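Local coordinates for protein Cap5O (Staphylococcus aureus, PDB 3OJO) that probably oxidises UDP-N-acetyl-mannosamine with NAD as electron acceptor, a step in making the capsular polysaccharide of Staphylococcus aureus, at residues 100-105 with 276-281; 135-140 with 181-186; 149-154 with 185-190; 296-301 with 420-425; 300-305 with 379-384. All coordinates share one frame; numbering follows the deposited sequence.

Interaction 1. Residues 100-105 with 276-281; sequences YRSCDI and FIIAKD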
# COMPACT_ATOMS: atom_id res chain seq x y z
N TYR B 100 16.19 -8.16 -0.24
CA TYR B 100 14.77 -8.54 -0.30
C TYR B 100 14.21 -9.19 0.96
O TYR B 100 12.98 -9.29 1.09
CB TYR B 100 14.56 -9.51 -1.49
CG TYR B 100 14.78 -8.88 -2.84
CD1 TYR B 100 13.75 -8.22 -3.50
CD2 TYR B 100 16.02 -8.94 -3.46
CE1 TYR B 100 13.95 -7.63 -4.75
CE2 TYR B 100 16.24 -8.34 -4.71
CZ TYR B 100 15.20 -7.69 -5.35
OH TYR B 100 15.40 -7.10 -6.58
N ARG B 101 15.09 -9.64 1.88
CA ARG B 101 14.76 -10.40 3.09
C ARG B 101 13.87 -11.63 2.75
O ARG B 101 12.64 -11.65 2.93
CB ARG B 101 14.34 -9.53 4.31
CG ARG B 101 12.85 -9.31 4.50
CD ARG B 101 12.53 -8.54 5.75
NE ARG B 101 11.19 -7.96 5.62
CZ ARG B 101 10.48 -7.47 6.63
NH1 ARG B 101 10.97 -7.48 7.86
NH2 ARG B 101 9.27 -6.97 6.41
N SER B 102 14.51 -12.60 2.12
CA SER B 102 13.86 -13.83 1.72
C SER B 102 13.83 -14.76 2.91
O SER B 102 14.67 -14.65 3.82
CB SER B 102 14.61 -14.47 0.56
OG SER B 102 13.97 -14.14 -0.66
N CYS B 103 12.85 -15.66 2.92
CA CYS B 103 12.74 -16.66 3.98
C CYS B 103 13.77 -17.73 3.72
O CYS B 103 13.95 -18.17 2.57
CB CYS B 103 11.34 -17.27 4.01
SG CYS B 103 9.98 -16.09 4.26
N ASP B 104 14.44 -18.17 4.78
CA ASP B 104 15.39 -19.26 4.66
C ASP B 104 14.64 -20.58 4.94
O ASP B 104 14.16 -20.78 6.06
CB ASP B 104 16.58 -19.04 5.61
CG ASP B 104 17.66 -20.09 5.55
OD1 ASP B 104 18.42 -20.22 6.53
OD2 ASP B 104 17.74 -20.81 4.52
N ILE B 105 14.50 -21.46 3.91
CA ILE B 105 13.80 -22.75 4.01
C ILE B 105 14.68 -23.91 4.48
O ILE B 105 14.22 -25.05 4.50
CB ILE B 105 13.03 -23.12 2.73
CG1 ILE B 105 13.98 -23.34 1.52
CG2 ILE B 105 11.79 -22.25 2.47
CD1 ILE B 105 13.53 -24.34 0.49
N PHE B 276 14.04 -17.76 -8.37
CA PHE B 276 13.26 -17.20 -9.48
C PHE B 276 13.17 -15.68 -9.57
O PHE B 276 13.53 -15.12 -10.61
CB PHE B 276 11.85 -17.81 -9.53
CG PHE B 276 11.77 -19.30 -9.80
CD1 PHE B 276 11.72 -19.78 -11.10
CD2 PHE B 276 11.67 -20.20 -8.75
CE1 PHE B 276 11.62 -21.16 -11.34
CE2 PHE B 276 11.57 -21.57 -9.00
CZ PHE B 276 11.54 -22.04 -10.29
N ILE B 277 12.68 -15.01 -8.50
CA ILE B 277 12.45 -13.55 -8.50
C ILE B 277 13.53 -12.66 -7.84
O ILE B 277 13.22 -11.53 -7.43
CB ILE B 277 10.98 -13.18 -8.13
CG1 ILE B 277 10.58 -13.79 -6.77
CG2 ILE B 277 10.03 -13.58 -9.28
CD1 ILE B 277 9.37 -13.27 -6.17
N ILE B 278 14.78 -13.16 -7.77
CA ILE B 278 15.96 -12.44 -7.25
C ILE B 278 17.14 -12.80 -8.16
O ILE B 278 17.79 -11.91 -8.71
CB ILE B 278 16.29 -12.68 -5.74
CG1 ILE B 278 15.10 -12.31 -4.81
CG2 ILE B 278 17.56 -11.90 -5.33
CD1 ILE B 278 15.24 -12.77 -3.39
N ALA B 279 17.41 -14.12 -8.32
CA ALA B 279 18.48 -14.65 -9.15
C ALA B 279 18.13 -14.68 -10.65
O ALA B 279 19.03 -14.53 -11.47
CB ALA B 279 18.88 -16.04 -8.68
N LYS B 280 16.83 -14.85 -11.00
CA LYS B 280 16.43 -14.93 -12.41
C LYS B 280 15.61 -13.77 -13.01
O LYS B 280 15.67 -13.57 -14.23
CB LYS B 280 15.84 -16.31 -12.77
CG LYS B 280 16.76 -17.52 -12.51
CD LYS B 280 18.23 -17.39 -13.01
CE LYS B 280 18.42 -17.46 -14.52
NZ LYS B 280 19.85 -17.26 -14.89
N ASP B 281 14.84 -13.02 -12.17
CA ASP B 281 14.03 -11.86 -12.61
C ASP B 281 13.91 -10.76 -11.49
O ASP B 281 12.81 -10.52 -10.97
CB ASP B 281 12.66 -12.33 -13.14
CG ASP B 281 12.01 -11.44 -14.18
OD1 ASP B 281 12.70 -10.52 -14.69
OD2 ASP B 281 10.84 -11.67 -14.52

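Interaction 2. Residues 135-140 with 181-186; sequences TMDDFV and GGVTKA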
# COMPACT_ATOMS: atom_id res chain seq x y z
N THR B 135 7.50 -23.71 -2.67
CA THR B 135 8.29 -24.60 -1.80
C THR B 135 7.65 -25.99 -1.76
O THR B 135 8.35 -26.99 -1.88
CB THR B 135 8.42 -24.01 -0.39
OG1 THR B 135 9.19 -22.81 -0.47
CG2 THR B 135 9.05 -24.97 0.62
N MET B 136 6.33 -26.04 -1.58
CA MET B 136 5.61 -27.30 -1.51
C MET B 136 5.73 -28.08 -2.82
O MET B 136 6.13 -29.24 -2.81
CB MET B 136 4.15 -27.08 -1.12
CG MET B 136 3.96 -26.56 0.29
SD MET B 136 4.81 -27.50 1.58
CE MET B 136 3.85 -28.98 1.61
N ASP B 137 5.48 -27.40 -3.94
CA ASP B 137 5.51 -27.94 -5.29
C ASP B 137 6.91 -28.21 -5.86
O ASP B 137 7.11 -29.26 -6.47
CB ASP B 137 4.71 -27.02 -6.25
CG ASP B 137 3.21 -27.05 -6.00
OD1 ASP B 137 2.69 -26.10 -5.34
OD2 ASP B 137 2.56 -28.03 -6.43
N ASP B 138 7.86 -27.27 -5.70
CA ASP B 138 9.20 -27.39 -6.29
C ASP B 138 10.32 -27.93 -5.40
O ASP B 138 11.38 -28.28 -5.92
CB ASP B 138 9.65 -26.05 -6.93
CG ASP B 138 8.75 -25.47 -8.00
OD1 ASP B 138 7.79 -26.17 -8.43
OD2 ASP B 138 9.02 -24.32 -8.43
N PHE B 139 10.10 -27.96 -4.07
CA PHE B 139 11.12 -28.38 -3.11
C PHE B 139 10.70 -29.56 -2.25
O PHE B 139 11.50 -30.48 -2.05
CB PHE B 139 11.57 -27.21 -2.22
CG PHE B 139 12.34 -26.11 -2.90
CD1 PHE B 139 11.70 -25.21 -3.75
CD2 PHE B 139 13.70 -25.91 -2.63
CE1 PHE B 139 12.41 -24.17 -4.36
CE2 PHE B 139 14.40 -24.86 -3.23
CZ PHE B 139 13.75 -24.00 -4.09
N VAL B 140 9.47 -29.54 -1.71
CA VAL B 140 8.96 -30.62 -0.85
C VAL B 140 8.55 -31.82 -1.72
O VAL B 140 9.08 -32.91 -1.51
CB VAL B 140 7.86 -30.13 0.16
CG1 VAL B 140 7.32 -31.28 1.00
CG2 VAL B 140 8.40 -29.03 1.06
N GLY B 181 -3.68 -25.20 2.39
CA GLY B 181 -3.09 -25.21 1.06
C GLY B 181 -2.54 -26.57 0.69
O GLY B 181 -1.39 -26.88 1.02
N GLY B 182 -3.35 -27.38 0.01
CA GLY B 182 -2.95 -28.71 -0.44
C GLY B 182 -2.30 -28.70 -1.81
O GLY B 182 -2.61 -27.84 -2.65
N VAL B 183 -1.37 -29.65 -2.05
CA VAL B 183 -0.69 -29.77 -3.34
C VAL B 183 -1.70 -30.31 -4.37
O VAL B 183 -1.67 -29.91 -5.53
CB VAL B 183 0.61 -30.62 -3.24
CG1 VAL B 183 1.26 -30.82 -4.61
CG2 VAL B 183 1.59 -29.97 -2.30
N THR B 184 -2.61 -31.19 -3.89
CA THR B 184 -3.70 -31.79 -4.65
C THR B 184 -4.99 -31.55 -3.85
O THR B 184 -4.93 -31.14 -2.68
CB THR B 184 -3.48 -33.31 -4.88
OG1 THR B 184 -3.66 -34.03 -3.64
CG2 THR B 184 -2.13 -33.63 -5.53
N LYS B 185 -6.15 -31.84 -4.47
CA LYS B 185 -7.46 -31.70 -3.82
C LYS B 185 -7.60 -32.74 -2.68
O LYS B 185 -8.28 -32.48 -1.68
CB LYS B 185 -8.60 -31.77 -4.87
CG LYS B 185 -8.59 -30.61 -5.89
CD LYS B 185 -9.12 -31.00 -7.31
CE LYS B 185 -9.14 -29.87 -8.34
NZ LYS B 185 -8.05 -29.97 -9.37
N ALA B 186 -6.90 -33.89 -2.81
CA ALA B 186 -6.88 -34.96 -1.79
C ALA B 186 -6.11 -34.50 -0.55
O ALA B 186 -6.54 -34.79 0.58
CB ALA B 186 -6.25 -36.22 -2.37
O HOH W 1 -0.46 -27.65 -6.69

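Interaction 3. Residues 149-154 with 185-190; sequences FTIGED and KACIEA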
# COMPACT_ATOMS: atom_id res chain seq x y z
N PHE B 149 6.87 -42.53 -3.56
CA PHE B 149 5.64 -41.80 -3.25
C PHE B 149 5.01 -40.96 -4.37
O PHE B 149 5.72 -40.40 -5.20
CB PHE B 149 5.81 -40.96 -1.97
CG PHE B 149 5.83 -41.72 -0.67
CD1 PHE B 149 4.66 -42.24 -0.13
CD2 PHE B 149 7.02 -41.90 0.04
CE1 PHE B 149 4.68 -42.95 1.08
CE2 PHE B 149 7.03 -42.60 1.26
CZ PHE B 149 5.86 -43.11 1.77
N THR B 150 3.66 -40.89 -4.34
CA THR B 150 2.79 -40.14 -5.25
C THR B 150 1.91 -39.23 -4.40
O THR B 150 1.14 -39.71 -3.56
CB THR B 150 2.03 -41.11 -6.20
OG1 THR B 150 3.00 -41.77 -7.01
CG2 THR B 150 1.01 -40.41 -7.09
N ILE B 151 2.06 -37.91 -4.60
CA ILE B 151 1.35 -36.88 -3.83
C ILE B 151 -0.14 -36.86 -4.17
O ILE B 151 -0.50 -36.77 -5.34
CB ILE B 151 2.06 -35.48 -3.93
CG1 ILE B 151 3.45 -35.50 -3.25
CG2 ILE B 151 1.22 -34.36 -3.30
CD1 ILE B 151 4.46 -35.87 -3.92
N GLY B 152 -0.97 -36.99 -3.13
CA GLY B 152 -2.42 -37.04 -3.27
C GLY B 152 -2.94 -38.46 -3.34
O GLY B 152 -4.16 -38.68 -3.28
N GLU B 153 -2.01 -39.43 -3.43
CA GLU B 153 -2.31 -40.86 -3.51
C GLU B 153 -1.72 -41.59 -2.30
O GLU B 153 -2.48 -42.10 -1.47
CB GLU B 153 -1.78 -41.45 -4.84
CG GLU B 153 -2.73 -42.46 -5.46
CD GLU B 153 -2.59 -42.62 -6.96
OE1 GLU B 153 -3.01 -41.70 -7.70
OE2 GLU B 153 -2.21 -43.73 -7.40
N ASP B 154 -0.37 -41.61 -2.20
CA ASP B 154 0.39 -42.27 -1.13
C ASP B 154 0.60 -41.38 0.11
O ASP B 154 0.50 -41.88 1.23
CB ASP B 154 1.74 -42.76 -1.66
CG ASP B 154 1.70 -43.61 -2.91
OD1 ASP B 154 0.88 -44.54 -2.97
OD2 ASP B 154 2.54 -43.39 -3.80
N LYS B 185 -6.15 -31.84 -4.47
CA LYS B 185 -7.46 -31.70 -3.82
C LYS B 185 -7.60 -32.74 -2.68
O LYS B 185 -8.28 -32.48 -1.68
CB LYS B 185 -8.60 -31.77 -4.87
CG LYS B 185 -8.59 -30.61 -5.89
CD LYS B 185 -9.12 -31.00 -7.31
CE LYS B 185 -9.14 -29.87 -8.34
NZ LYS B 185 -8.05 -29.97 -9.37
N ALA B 186 -6.90 -33.89 -2.81
CA ALA B 186 -6.88 -34.96 -1.79
C ALA B 186 -6.11 -34.50 -0.55
O ALA B 186 -6.54 -34.79 0.58
CB ALA B 186 -6.25 -36.22 -2.37
N CYS B 187 -4.98 -33.76 -0.76
CA CYS B 187 -4.12 -33.16 0.27
C CYS B 187 -4.94 -32.19 1.12
O CYS B 187 -4.85 -32.23 2.35
CB CYS B 187 -2.92 -32.46 -0.36
SG CYS B 187 -1.81 -33.56 -1.28
N ILE B 188 -5.82 -31.40 0.45
CA ILE B 188 -6.73 -30.45 1.09
C ILE B 188 -7.65 -31.19 2.08
O ILE B 188 -7.85 -30.71 3.19
CB ILE B 188 -7.53 -29.60 0.05
CG1 ILE B 188 -6.58 -28.78 -0.84
CG2 ILE B 188 -8.54 -28.69 0.74
CD1 ILE B 188 -7.15 -28.31 -2.24
N GLU B 189 -8.19 -32.35 1.67
CA GLU B 189 -9.08 -33.17 2.50
C GLU B 189 -8.37 -33.74 3.72
O GLU B 189 -8.94 -33.75 4.82
CB GLU B 189 -9.75 -34.28 1.67
CG GLU B 189 -10.77 -33.77 0.66
CD GLU B 189 -11.89 -32.90 1.21
OE1 GLU B 189 -12.55 -33.32 2.19
OE2 GLU B 189 -12.10 -31.79 0.66
N ALA B 190 -7.10 -34.18 3.52
CA ALA B 190 -6.25 -34.71 4.59
C ALA B 190 -5.93 -33.62 5.64
O ALA B 190 -5.95 -33.91 6.85
CB ALA B 190 -4.97 -35.26 3.99

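Interaction 4. Residues 296-301 with 420-425; sequences NSMPAY and YNYGNI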
# COMPACT_ATOMS: atom_id res chain seq x y z
N ASN B 296 15.32 -0.40 5.67
CA ASN B 296 16.67 -0.68 6.15
C ASN B 296 17.43 0.61 6.49
O ASN B 296 18.33 0.58 7.33
CB ASN B 296 17.48 -1.47 5.10
CG ASN B 296 17.12 -2.93 4.99
OD1 ASN B 296 16.53 -3.55 5.89
ND2 ASN B 296 17.45 -3.51 3.86
N SER B 297 17.08 1.73 5.82
CA SER B 297 17.73 3.03 6.02
C SER B 297 17.22 3.81 7.24
O SER B 297 17.83 4.82 7.61
CB SER B 297 17.58 3.88 4.75
OG SER B 297 16.27 4.44 4.67
N MET B 298 16.07 3.39 7.84
CA MET B 298 15.48 4.06 8.99
C MET B 298 16.35 4.05 10.24
O MET B 298 16.55 5.13 10.80
CB MET B 298 14.03 3.68 9.26
CG MET B 298 13.10 4.06 8.14
SD MET B 298 13.16 5.79 7.62
CE MET B 298 12.41 6.59 9.04
N PRO B 299 17.00 2.91 10.62
CA PRO B 299 17.94 2.98 11.76
C PRO B 299 18.98 4.10 11.63
O PRO B 299 19.14 4.88 12.57
CB PRO B 299 18.57 1.57 11.77
CG PRO B 299 17.48 0.70 11.24
CD PRO B 299 16.89 1.52 10.12
N ALA B 300 19.62 4.25 10.45
CA ALA B 300 20.62 5.31 10.20
C ALA B 300 19.98 6.72 10.23
O ALA B 300 20.62 7.66 10.72
CB ALA B 300 21.31 5.07 8.86
N TYR B 301 18.73 6.85 9.75
CA TYR B 301 17.97 8.10 9.77
C TYR B 301 17.70 8.54 11.22
O TYR B 301 17.82 9.72 11.54
CB TYR B 301 16.65 7.96 8.95
CG TYR B 301 15.79 9.20 8.97
CD1 TYR B 301 16.04 10.27 8.12
CD2 TYR B 301 14.75 9.34 9.90
CE1 TYR B 301 15.28 11.43 8.17
CE2 TYR B 301 13.97 10.49 9.95
CZ TYR B 301 14.24 11.53 9.09
OH TYR B 301 13.48 12.67 9.16
N TYR B 420 8.83 15.01 21.34
CA TYR B 420 8.88 15.02 19.89
C TYR B 420 8.46 13.69 19.27
O TYR B 420 8.66 12.62 19.85
CB TYR B 420 10.24 15.49 19.36
CG TYR B 420 10.66 16.86 19.84
CD1 TYR B 420 11.32 17.03 21.06
CD2 TYR B 420 10.45 17.99 19.05
CE1 TYR B 420 11.72 18.29 21.50
CE2 TYR B 420 10.87 19.25 19.47
CZ TYR B 420 11.50 19.40 20.70
OH TYR B 420 11.90 20.63 21.14
N ASN B 421 7.87 13.79 18.07
CA ASN B 421 7.32 12.77 17.19
C ASN B 421 8.16 12.78 15.92
O ASN B 421 9.12 13.53 15.82
CB ASN B 421 5.93 13.27 16.74
CG ASN B 421 4.75 12.73 17.47
OD1 ASN B 421 4.79 11.66 18.07
ND2 ASN B 421 3.63 13.43 17.34
N TYR B 422 7.70 12.06 14.89
CA TYR B 422 8.24 12.15 13.55
C TYR B 422 7.53 13.34 12.91
O TYR B 422 8.03 13.95 11.96
CB TYR B 422 7.92 10.87 12.78
CG TYR B 422 9.03 9.84 12.76
CD1 TYR B 422 10.35 10.22 12.55
CD2 TYR B 422 8.74 8.49 12.78
CE1 TYR B 422 11.36 9.27 12.45
CE2 TYR B 422 9.74 7.53 12.69
CZ TYR B 422 11.05 7.93 12.51
OH TYR B 422 12.05 6.99 12.43
N GLY B 423 6.36 13.67 13.45
CA GLY B 423 5.55 14.79 13.03
C GLY B 423 6.11 16.15 13.36
O GLY B 423 5.84 17.10 12.64
N ASN B 424 6.89 16.30 14.44
CA ASN B 424 7.39 17.64 14.81
C ASN B 424 8.87 17.73 15.15
O ASN B 424 9.29 18.77 15.66
CB ASN B 424 6.57 18.19 15.97
CG ASN B 424 6.60 17.32 17.21
OD1 ASN B 424 5.58 17.05 17.83
ND2 ASN B 424 7.76 16.82 17.57
N ILE B 425 9.64 16.66 14.91
CA ILE B 425 11.07 16.66 15.22
C ILE B 425 11.88 17.82 14.58
O ILE B 425 12.81 18.33 15.20
CB ILE B 425 11.73 15.24 15.14
CG1 ILE B 425 13.16 15.19 15.74
CG2 ILE B 425 11.66 14.65 13.73
CD1 ILE B 425 13.25 15.44 17.25

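Interaction 5. Residues 300-305 with 379-384; sequences AYVVDT and LILSDH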
# COMPACT_ATOMS: atom_id res chain seq x y z
N ALA B 300 19.62 4.25 10.45
CA ALA B 300 20.62 5.31 10.20
C ALA B 300 19.98 6.72 10.23
O ALA B 300 20.62 7.66 10.72
CB ALA B 300 21.31 5.07 8.86
N TYR B 301 18.73 6.85 9.75
CA TYR B 301 17.97 8.10 9.77
C TYR B 301 17.70 8.54 11.22
O TYR B 301 17.82 9.72 11.54
CB TYR B 301 16.65 7.96 8.95
CG TYR B 301 15.79 9.20 8.97
CD1 TYR B 301 16.04 10.27 8.12
CD2 TYR B 301 14.75 9.34 9.90
CE1 TYR B 301 15.28 11.43 8.17
CE2 TYR B 301 13.97 10.49 9.95
CZ TYR B 301 14.24 11.53 9.09
OH TYR B 301 13.48 12.67 9.16
N VAL B 302 17.33 7.58 12.09
CA VAL B 302 17.07 7.79 13.52
C VAL B 302 18.39 8.19 14.21
O VAL B 302 18.41 9.16 14.98
CB VAL B 302 16.39 6.54 14.16
CG1 VAL B 302 16.37 6.61 15.69
CG2 VAL B 302 14.98 6.36 13.61
N VAL B 303 19.50 7.47 13.90
CA VAL B 303 20.83 7.74 14.43
C VAL B 303 21.30 9.17 14.05
O VAL B 303 21.73 9.92 14.92
CB VAL B 303 21.85 6.61 14.04
CG1 VAL B 303 23.29 7.00 14.38
CG2 VAL B 303 21.49 5.28 14.72
N ASP B 304 21.14 9.56 12.77
CA ASP B 304 21.50 10.89 12.27
C ASP B 304 20.69 11.98 12.98
O ASP B 304 21.23 13.04 13.31
CB ASP B 304 21.35 10.97 10.74
CG ASP B 304 21.23 12.38 10.18
OD1 ASP B 304 22.25 13.12 10.20
OD2 ASP B 304 20.10 12.78 9.78
N THR B 305 19.40 11.72 13.22
CA THR B 305 18.51 12.65 13.93
C THR B 305 18.95 12.79 15.40
O THR B 305 18.97 13.90 15.93
CB THR B 305 17.05 12.24 13.75
OG1 THR B 305 16.77 12.09 12.36
CG2 THR B 305 16.09 13.23 14.36
N LEU B 379 15.24 8.03 23.82
CA LEU B 379 14.89 7.58 22.48
C LEU B 379 13.90 6.42 22.53
O LEU B 379 14.26 5.32 22.95
CB LEU B 379 16.18 7.21 21.70
CG LEU B 379 16.06 6.95 20.20
CD1 LEU B 379 15.45 8.15 19.45
CD2 LEU B 379 17.41 6.60 19.61
N ILE B 380 12.64 6.67 22.09
CA ILE B 380 11.63 5.62 22.07
C ILE B 380 11.57 4.87 20.70
O ILE B 380 11.16 5.42 19.68
CB ILE B 380 10.26 6.03 22.63
CG1 ILE B 380 10.43 6.90 23.88
CG2 ILE B 380 9.40 4.78 22.89
CD1 ILE B 380 9.20 7.23 24.58
N LEU B 381 12.00 3.60 20.73
CA LEU B 381 12.13 2.72 19.57
C LEU B 381 11.17 1.52 19.54
O LEU B 381 11.05 0.90 18.48
CB LEU B 381 13.58 2.24 19.40
CG LEU B 381 14.69 3.29 19.39
CD1 LEU B 381 16.00 2.62 19.33
CD2 LEU B 381 14.52 4.27 18.24
N SER B 382 10.45 1.25 20.66
CA SER B 382 9.43 0.18 20.77
C SER B 382 8.13 0.71 21.34
O SER B 382 8.16 1.61 22.17
CB SER B 382 9.94 -0.98 21.61
OG SER B 382 11.12 -1.52 21.03
N ASP B 383 6.99 0.18 20.88
CA ASP B 383 5.67 0.61 21.35
C ASP B 383 5.11 -0.27 22.51
O ASP B 383 3.97 -0.74 22.47
CB ASP B 383 4.67 0.80 20.18
CG ASP B 383 4.37 -0.43 19.33
OD1 ASP B 383 5.02 -1.48 19.55
OD2 ASP B 383 3.51 -0.33 18.44
N HIS B 384 5.94 -0.45 23.56
CA HIS B 384 5.58 -1.19 24.76
C HIS B 384 4.46 -0.45 25.50
O HIS B 384 4.51 0.77 25.60
CB HIS B 384 6.79 -1.35 25.68
CG HIS B 384 7.87 -2.21 25.12
ND1 HIS B 384 7.59 -3.44 24.54
CD2 HIS B 384 9.21 -2.02 25.11
CE1 HIS B 384 8.75 -3.94 24.18
NE2 HIS B 384 9.76 -3.13 24.50

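Interaction 1. Residues 100-105 with 276-281
Ile-278 lays its side chain along the ring of Tyr-100 and ends against Ser-102, so one branched residue serves two partners. From CB the chain divides. The CG2 methyl lies along the CD2-CE2 side of the tyrosine ring, 3.8 Å from Tyr-100 CE2. The other branch starts at CG1, placed beside the backbone N by a chi1 of -57°; this methylene sits over a ring face and offset toward the rim, 3.7 Å from Tyr-100 CD2. Its line to the ring centroid is 24° off the normal, which makes it a CH-pi contact at 4.1 Å between Ile-278 CG1 and the centroid of the Tyr-100 ring. A beta-branched residue suits this place, because two carbons leaving one CB can spread along a flat ring. The contact joins the NAD-binding Rossmann domain, whose loop between strand 86-89 and helix 106-115 carries Tyr-100, to helix 275-280 of the central domain. A disulfide, Cys-103 to Cys-269, ties the same two parts covalently close by. At the tip, Ile-278 CD1 turns back to the root of the tyrosine, 3.8 Å from Tyr-100 CB, and meets the hydroxyl Ser-102 OG at 3.3 Å. That hydroxyl is small enough to fit beside the methyl, and its hydrogen bond goes to the carbonyl of Val-272, which satisfies this buried oxygen.

Interaction 2. Residues 135-140 with 181-186
Val-183 divides its two methyls between Met-136 and Asp-137, neighbours on helix 135-145. Its CG2 approaches the methionine near the root, 4.0 Å from Met-136 CB, while CG1 runs alongside the aspartate and meets Asp-137 OD2 at 3.6 Å. A chi1 of 176° holds CG1 anti to the backbone N of Val-183 and leaves CG2 beside that N, which sets one methyl for each partner. The compact branched valine can therefore touch two residues without a long chain. The carboxylate is also tied to the backbone through water: one molecule donates to Asp-137 OD2 (3.1 Å) and to the carbonyl oxygen Val-183 O (2.8 Å), closing a polar bridge beside the apolar contact. Arg-209 adds a long, weak ion pair to the same carboxylate oxygen. Further out, Met-136 bends at its second and third torsions and packs on Leu-157 and His-159 of strand 156-159, its flexible chain lying between helix and sheet. Near the start of the helix Met-136 N bonds to the carboxylate of Glu-212, and Thr-135 O takes Phe-139 N (3.0 Å) as in an alpha-helix and Val-140 N (2.8 Å) as in a wider, pi-type turn. Val-183 itself follows strand 178-182 directly, and such packing of a helix on the strands of a central sheet is typical of the Rossmann-type domain that binds NAD.

Interaction 3. Residues 149-154 with 185-190
Cys-187, in the first turn of helix 185-195, meets Ile-151 with its sulfur, and a single branch of the isoleucine makes the contact. The CG2 methyl of Ile-151 lies 3.7 Å from Cys-187 SG. Ile-151 divides its work: CG2, anti to its backbone N, serves the cysteine, whereas the longer CG1 branch leads away from this helix, and the side chain also packs on Ile-144 and Lys-141 of helix 135-145. With chi1 at -62°, the cysteine sulfur stands beside its own backbone N, on the flank of the helix that meets the loop. Next to this pair the backbone of Gly-152 comes up against Ala-186, with their CA atoms 5.1 Å apart. The methyl Ala-186 CB touches Gly-152 O at 3.4 Å, and Gly-152 N stands 4.0 Å from Cys-187 SG. Small residues on both sides let helix and loop come this close.

Gly-152 is the third residue of a type II beta-turn, closed by Glu-153 N bonding to Thr-150 O at 3.2 Å. Its positive phi of 95° would press a CB against the preceding carbonyl, which explains the glycine. Thr-150 O also accepts from Asp-154 N at 2.8 Å, so one carbonyl holds the bend from two successive amides. The turn leads into strand 156-159 of the Rossmann-type NAD-binding domain, and the helix starts just after the neighbouring strand 178-182. Tyr-156 lies against Ala-186, Cys-187 and Ala-190, while Thr-184 at the N-cap bonds through its hydroxyl to Cys-187 N.

Interaction 4. Residues 296-301 with 420-425
Tyr-422 reaches from the loop that follows the last strand in the parallel sheet of the C-terminal alpha/beta domain, and its outer end meets Met-298 and Tyr-301 on the long helix 286-312. The two helix residues are three apart, about one turn, and so share a side; the helix connects the central region to the C-terminal alpha/beta part.

The apolar contacts carry the pairing. Tyr-422 CE1 comes in at the edge of the Tyr-301 ring, near its plane, 3.8 Å from Tyr-301 CE2, and the side chains pass each other in opposite directions. A chi1 of 178° swings the Tyr-301 ring out anti to its N, extending it toward the loop. Met-298 bends twice along its chain, which brings the terminal methyl to the tyrosine: Met-298 CE lies 4.0 Å from Tyr-422 CZ. An unbranched, flexible methionine can bend its methyl to the hydroxyl end of the ring in this way, and tyrosine suits the loop because it is long enough to span the 11.2 Å between Tyr-301 CA and Tyr-422 CA.

Backbone bonding shapes the helix side. Pro-299 has no N-H, and the helix kinks where the N atoms of Pro-299 and Ala-300 lack bonds to the preceding turn; bonding resumes with Tyr-301 N to Ser-297 O at 3.1 Å.

Among polar groups, the buried Tyr-422 hydroxyl bonds to the carbonyl O of Gly-262. Beside that bond, Met-298 CE lies 3.4 Å from Tyr-422 OH.

Interaction 5. Residues 300-305 with 379-384
Val-302 lies on helix 286-312, its CA 9.2 Å from the CA of Leu-379 at the end of strand 377-380, a separation that leaves room for one layer of side chains. The chain is extended at Leu-379 and then turns at Leu-381, leaving the strand. Leu-379 in the strand and Leu-381 just beyond its end both direct their CB toward the helix, two residues apart.

One methyl makes the contact. Val-302 CG1, held anti to its backbone N with chi1 at 168°, meets Leu-381 CD2 at 3.9 Å and Leu-379 CD2 at 4.1 Å. It is a helix-on-sheet contact within a parallel alpha/beta fold of Rossmann-like layout, between the long helix 286-312 and the sheet of the UDP-binding domain. Strand 377-380 is the middle one of five, and Ile-340 of helix 336-346 touches both Val-302 and Leu-381. Branched aliphatic residues suit this wholly buried layer, since their methyls pack without needing polar partners.

On the helix, Thr-305 OG1 donates to the carbonyl Tyr-301 O at 2.7 Å, with a C=O···O angle of 151° and a tilt of 26° from the carbonyl plane. Thr-305 N bonds to the same Tyr-301 O at 3.1 Å, from the opposite face of that plane.

How the interactions relate
The five contacts form two groups, with interaction 1 beside the first. Interactions 2 and 3, with centres 9 Å apart, share Lys-185 and Ala-186 at the start of helix 185-195, where Thr-184 OG1 lies 3.3 Å from Gly-152 CA. Interactions 4 and 5, about 6 Å between centres, use overlapping parts of helix 286-312, sharing Ala-300 and Tyr-301, and meet where Tyr-422 packs on Val-302. About 43 Å separates the centres of interactions 2 and 4. Interaction 1 touches interaction 2, with Ile-105 CD1 3.5 Å from Phe-139 CD2. The side chains of Ser-102 and Met-136 are each about 12 Å from NAD, whereas interactions 3 to 5 lie away from the known sites.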